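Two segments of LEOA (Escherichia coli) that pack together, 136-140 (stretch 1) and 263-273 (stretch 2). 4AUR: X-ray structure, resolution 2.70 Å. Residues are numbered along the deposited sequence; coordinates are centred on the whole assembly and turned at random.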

ATOM      1  N   SER A 136     -33.466 -20.971  12.863  1.00 26.01           N
ATOM      2  CA  SER A 136     -32.399 -20.151  12.316  1.00 26.21           C
ATOM      3  C   SER A 136     -31.067 -20.552  12.942  1.00 26.42           C
ATOM      4  O   SER A 136     -30.110 -20.864  12.227  1.00 25.90           O
ATOM      5  CB  SER A 136     -32.642 -18.669  12.574  1.00 26.22           C
ATOM      6  OG  SER A 136     -33.490 -18.132  11.591  1.00 27.59           O
ATOM      7  N   GLU A 137     -31.023 -20.554  14.279  1.00 26.91           N
ATOM      8  CA  GLU A 137     -29.781 -20.806  15.056  1.00 27.50           C
ATOM      9  C   GLU A 137     -29.448 -22.298  15.231  1.00 25.28           C
ATOM     10  O   GLU A 137     -28.831 -22.673  16.203  1.00 27.36           O
ATOM     11  CB  GLU A 137     -29.834 -20.087  16.442  1.00 28.02           C
ATOM     12  CG  GLU A 137     -29.653 -18.569  16.353  1.00 29.73           C
ATOM     13  CD  GLU A 137     -30.089 -17.781  17.599  1.00 30.22           C
ATOM     14  OE1 GLU A 137     -30.278 -18.405  18.671  1.00 30.67           O
ATOM     15  OE2 GLU A 137     -30.231 -16.520  17.494  1.00 25.64           O
ATOM     16  N   ALA A 138     -29.874 -23.136  14.303  1.00 24.04           N
ATOM     17  CA  ALA A 138     -29.427 -24.503  14.242  1.00 23.94           C
ATOM     18  C   ALA A 138     -28.304 -24.640  13.219  1.00 25.38           C
ATOM     19  O   ALA A 138     -28.225 -23.886  12.251  1.00 25.08           O
ATOM     20  CB  ALA A 138     -30.569 -25.407  13.869  1.00 24.22           C
ATOM     21  N   HIS A 139     -27.445 -25.627  13.425  1.00 25.39           N
ATOM     22  CA  HIS A 139     -26.253 -25.762  12.631  1.00 24.47           C
ATOM     23  C   HIS A 139     -26.501 -26.700  11.470  1.00 25.88           C
ATOM     24  O   HIS A 139     -25.765 -26.692  10.480  1.00 26.98           O
ATOM     25  CB  HIS A 139     -25.139 -26.287  13.492  1.00 23.92           C
ATOM     26  CG  HIS A 139     -25.013 -25.577  14.796  1.00 24.50           C
ATOM     27  ND1 HIS A 139     -24.084 -24.589  15.014  1.00 25.26           N
ATOM     28  CD2 HIS A 139     -25.680 -25.727  15.963  1.00 24.79           C
ATOM     29  CE1 HIS A 139     -24.191 -24.150  16.256  1.00 25.53           C
ATOM     30  NE2 HIS A 139     -25.152 -24.826  16.854  1.00 24.94           N
ATOM     31  N   LEU A 140     -27.546 -27.502  11.589  1.00 25.90           N
ATOM     32  CA  LEU A 140     -27.873 -28.492  10.582  1.00 26.62           C
ATOM     33  C   LEU A 140     -29.382 -28.646  10.512  1.00 25.23           C
ATOM     34  O   LEU A 140     -30.051 -28.611  11.537  1.00 26.05           O
ATOM     35  CB  LEU A 140     -27.263 -29.832  10.973  1.00 27.52           C
ATOM     36  CG  LEU A 140     -26.013 -30.310  10.278  1.00 27.93           C
ATOM     37  CD1 LEU A 140     -25.618 -31.683  10.798  1.00 28.50           C
ATOM     38  CD2 LEU A 140     -26.299 -30.388   8.798  1.00 30.36           C
TER
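Stretch 2 (263-273) TNVPEVLLVKT

Stretch 2 is helical and lays one side across stretch 1, which leaves a helix at Glu137 and runs on through Ala138 and His139 without regular structure. The two run in opposite senses: Glu137 lies nearest Val268 (CA to CA 6.1 Å), His139 nearest Val265 (CA to CA 5.6 Å). Pro266 has no amide hydrogen, and the helix kinks there; from Val268 on, the backbone amides are satisfied within the helix, Val268 N donating to Asn264 O (2.9 Å), Leu269 N to Val265 O (3.0 Å) and Lys272 N to Val268 O (3.0 Å). Val268 points toward stretch 1, its CG2 3.6 Å from Ala138 O and its CG1 4.0 Å from Glu137 O; these methyls are not conventional hydrogen-bond donors, so Val268 gives the two carbonyls packing but no hydrogen bond. The His139 ring packs on aliphatic groups, with ND1 3.9 Å from Val265 CG2, CE1 4.0 Å from Val268 CG1, and Leu269 CD2 at its edge, 4.4 Å from CE1. Its ring nitrogens therefore find no polar partner in stretch 2. Asn264 brings its side-chain amide to within 3.0 Å of the backbone, OD1 to His139 O, though the amide is probably turned over in the model. Lys272 closes the contact: NZ gives Glu137 OE1 a weak hydrogen bond within a salt bridge (3.4 Å) and is also bonded elsewhere in the structure.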

ATOM      1  N   THR A 263     -18.527 -25.561   7.417  1.00 36.57           N
ATOM      2  CA  THR A 263     -18.718 -24.239   6.867  1.00 37.07           C
ATOM      3  C   THR A 263     -19.704 -23.393   7.655  1.00 36.24           C
ATOM      4  O   THR A 263     -19.492 -22.208   7.851  1.00 38.08           O
ATOM      5  CB  THR A 263     -19.299 -24.314   5.446  1.00 39.96           C
ATOM      6  OG1 THR A 263     -18.910 -25.539   4.806  1.00 38.15           O
ATOM      7  CG2 THR A 263     -18.808 -23.120   4.630  1.00 42.95           C
ATOM      8  N   ASN A 264     -20.797 -24.001   8.083  1.00 33.59           N
ATOM      9  CA  ASN A 264     -21.931 -23.257   8.592  1.00 31.23           C
ATOM     10  C   ASN A 264     -21.882 -23.000  10.107  1.00 31.03           C
ATOM     11  O   ASN A 264     -22.556 -22.093  10.605  1.00 31.93           O
ATOM     12  CB  ASN A 264     -23.212 -23.997   8.187  1.00 30.73           C
ATOM     13  CG  ASN A 264     -24.479 -23.346   8.714  1.00 30.18           C
ATOM     14  OD1 ASN A 264     -25.271 -23.993   9.396  1.00 29.73           O
ATOM     15  ND2 ASN A 264     -24.690 -22.075   8.390  1.00 30.49           N
ATOM     16  N   VAL A 265     -21.092 -23.770  10.846  1.00 28.33           N
ATOM     17  CA  VAL A 265     -21.053 -23.602  12.289  1.00 26.74           C
ATOM     18  C   VAL A 265     -20.495 -22.240  12.701  1.00 26.87           C
ATOM     19  O   VAL A 265     -21.077 -21.576  13.556  1.00 27.76           O
ATOM     20  CB  VAL A 265     -20.294 -24.750  12.971  1.00 27.23           C
ATOM     21  CG1 VAL A 265     -19.900 -24.373  14.401  1.00 26.33           C
ATOM     22  CG2 VAL A 265     -21.150 -26.019  12.936  1.00 26.61           C
ATOM     23  N   PRO A 266     -19.374 -21.809  12.109  1.00 27.21           N
ATOM     24  CA  PRO A 266     -18.922 -20.466  12.461  1.00 27.17           C
ATOM     25  C   PRO A 266     -19.920 -19.370  12.083  1.00 27.56           C
ATOM     26  O   PRO A 266     -20.127 -18.465  12.874  1.00 25.59           O
ATOM     27  CB  PRO A 266     -17.617 -20.303  11.664  1.00 27.07           C
ATOM     28  CG  PRO A 266     -17.129 -21.679  11.462  1.00 27.92           C
ATOM     29  CD  PRO A 266     -18.370 -22.520  11.295  1.00 28.72           C
ATOM     30  N   GLU A 267     -20.535 -19.440  10.900  1.00 28.75           N
ATOM     31  CA  GLU A 267     -21.508 -18.410  10.533  1.00 31.40           C
ATOM     32  C   GLU A 267     -22.626 -18.417  11.585  1.00 27.87           C
ATOM     33  O   GLU A 267     -22.995 -17.384  12.091  1.00 25.75           O
ATOM     34  CB  GLU A 267     -22.064 -18.569   9.092  1.00 37.23           C
ATOM     35  CG  GLU A 267     -21.901 -17.326   8.181  1.00 42.41           C
ATOM     36  CD  GLU A 267     -23.199 -16.545   7.885  1.00 48.58           C
ATOM     37  OE1 GLU A 267     -24.258 -17.193   7.673  1.00 52.91           O
ATOM     38  OE2 GLU A 267     -23.165 -15.277   7.836  1.00 49.39           O
ATOM     39  N   VAL A 268     -23.131 -19.580  11.963  1.00 26.70           N
ATOM     40  CA  VAL A 268     -24.224 -19.594  12.915  1.00 25.03           C
ATOM     41  C   VAL A 268     -23.789 -18.967  14.212  1.00 24.39           C
ATOM     42  O   VAL A 268     -24.493 -18.131  14.730  1.00 24.83           O
ATOM     43  CB  VAL A 268     -24.813 -20.984  13.162  1.00 24.71           C
ATOM     44  CG1 VAL A 268     -25.722 -20.946  14.391  1.00 25.41           C
ATOM     45  CG2 VAL A 268     -25.596 -21.439  11.943  1.00 23.79           C
ATOM     46  N   LEU A 269     -22.633 -19.355  14.730  1.00 25.11           N
ATOM     47  CA  LEU A 269     -22.154 -18.780  15.985  1.00 25.27           C
ATOM     48  C   LEU A 269     -21.913 -17.263  15.878  1.00 25.88           C
ATOM     49  O   LEU A 269     -22.330 -16.520  16.760  1.00 27.34           O
ATOM     50  CB  LEU A 269     -20.894 -19.512  16.484  1.00 26.34           C
ATOM     51  CG  LEU A 269     -21.007 -20.989  16.896  1.00 26.67           C
ATOM     52  CD1 LEU A 269     -19.662 -21.679  17.011  1.00 26.79           C
ATOM     53  CD2 LEU A 269     -21.722 -21.134  18.215  1.00 26.99           C
ATOM     54  N   LEU A 270     -21.278 -16.787  14.805  1.00 26.42           N
ATOM     55  CA  LEU A 270     -21.047 -15.339  14.650  1.00 27.08           C
ATOM     56  C   LEU A 270     -22.356 -14.552  14.577  1.00 26.89           C
ATOM     57  O   LEU A 270     -22.585 -13.644  15.354  1.00 29.06           O
ATOM     58  CB  LEU A 270     -20.163 -15.034  13.436  1.00 26.69           C
ATOM     59  CG  LEU A 270     -18.755 -15.635  13.574  1.00 30.95           C
ATOM     60  CD1 LEU A 270     -17.854 -15.326  12.382  1.00 32.40           C
ATOM     61  CD2 LEU A 270     -18.074 -15.195  14.873  1.00 32.21           C
ATOM     62  N   VAL A 271     -23.229 -14.891  13.655  1.00 25.84           N
ATOM     63  CA  VAL A 271     -24.493 -14.221  13.605  1.00 26.65           C
ATOM     64  C   VAL A 271     -25.206 -14.267  14.977  1.00 27.85           C
ATOM     65  O   VAL A 271     -25.561 -13.250  15.530  1.00 27.72           O
ATOM     66  CB  VAL A 271     -25.395 -14.835  12.530  1.00 26.41           C
ATOM     67  CG1 VAL A 271     -26.691 -14.056  12.451  1.00 26.93           C
ATOM     68  CG2 VAL A 271     -24.694 -14.808  11.187  1.00 26.90           C
ATOM     69  N   LYS A 272     -25.408 -15.444  15.534  1.00 29.26           N
ATOM     70  CA  LYS A 272     -26.085 -15.564  16.826  1.00 31.15           C
ATOM     71  C   LYS A 272     -25.617 -14.522  17.874  1.00 30.42           C
ATOM     72  O   LYS A 272     -26.435 -13.967  18.587  1.00 32.73           O
ATOM     73  CB  LYS A 272     -25.925 -17.001  17.358  1.00 33.36           C
ATOM     74  CG  LYS A 272     -26.509 -17.254  18.735  1.00 36.46           C
ATOM     75  CD  LYS A 272     -26.230 -18.670  19.226  1.00 38.60           C
ATOM     76  CE  LYS A 272     -27.239 -19.083  20.300  1.00 40.11           C
ATOM     77  NZ  LYS A 272     -27.893 -20.409  20.047  1.00 42.80           N
ATOM     78  N   THR A 273     -24.316 -14.268  17.963  1.00 29.24           N
ATOM     79  CA  THR A 273     -23.738 -13.299  18.913  1.00 27.56           C
ATOM     80  C   THR A 273     -23.544 -11.887  18.377  1.00 26.32           C
ATOM     81  O   THR A 273     -23.068 -11.016  19.108  1.00 28.34           O
ATOM     82  CB  THR A 273     -22.340 -13.761  19.379  1.00 29.18           C
ATOM     83  OG1 THR A 273     -21.570 -14.224  18.254  1.00 28.66           O
ATOM     84  CG2 THR A 273     -22.454 -14.867  20.397  1.00 28.93           C
TER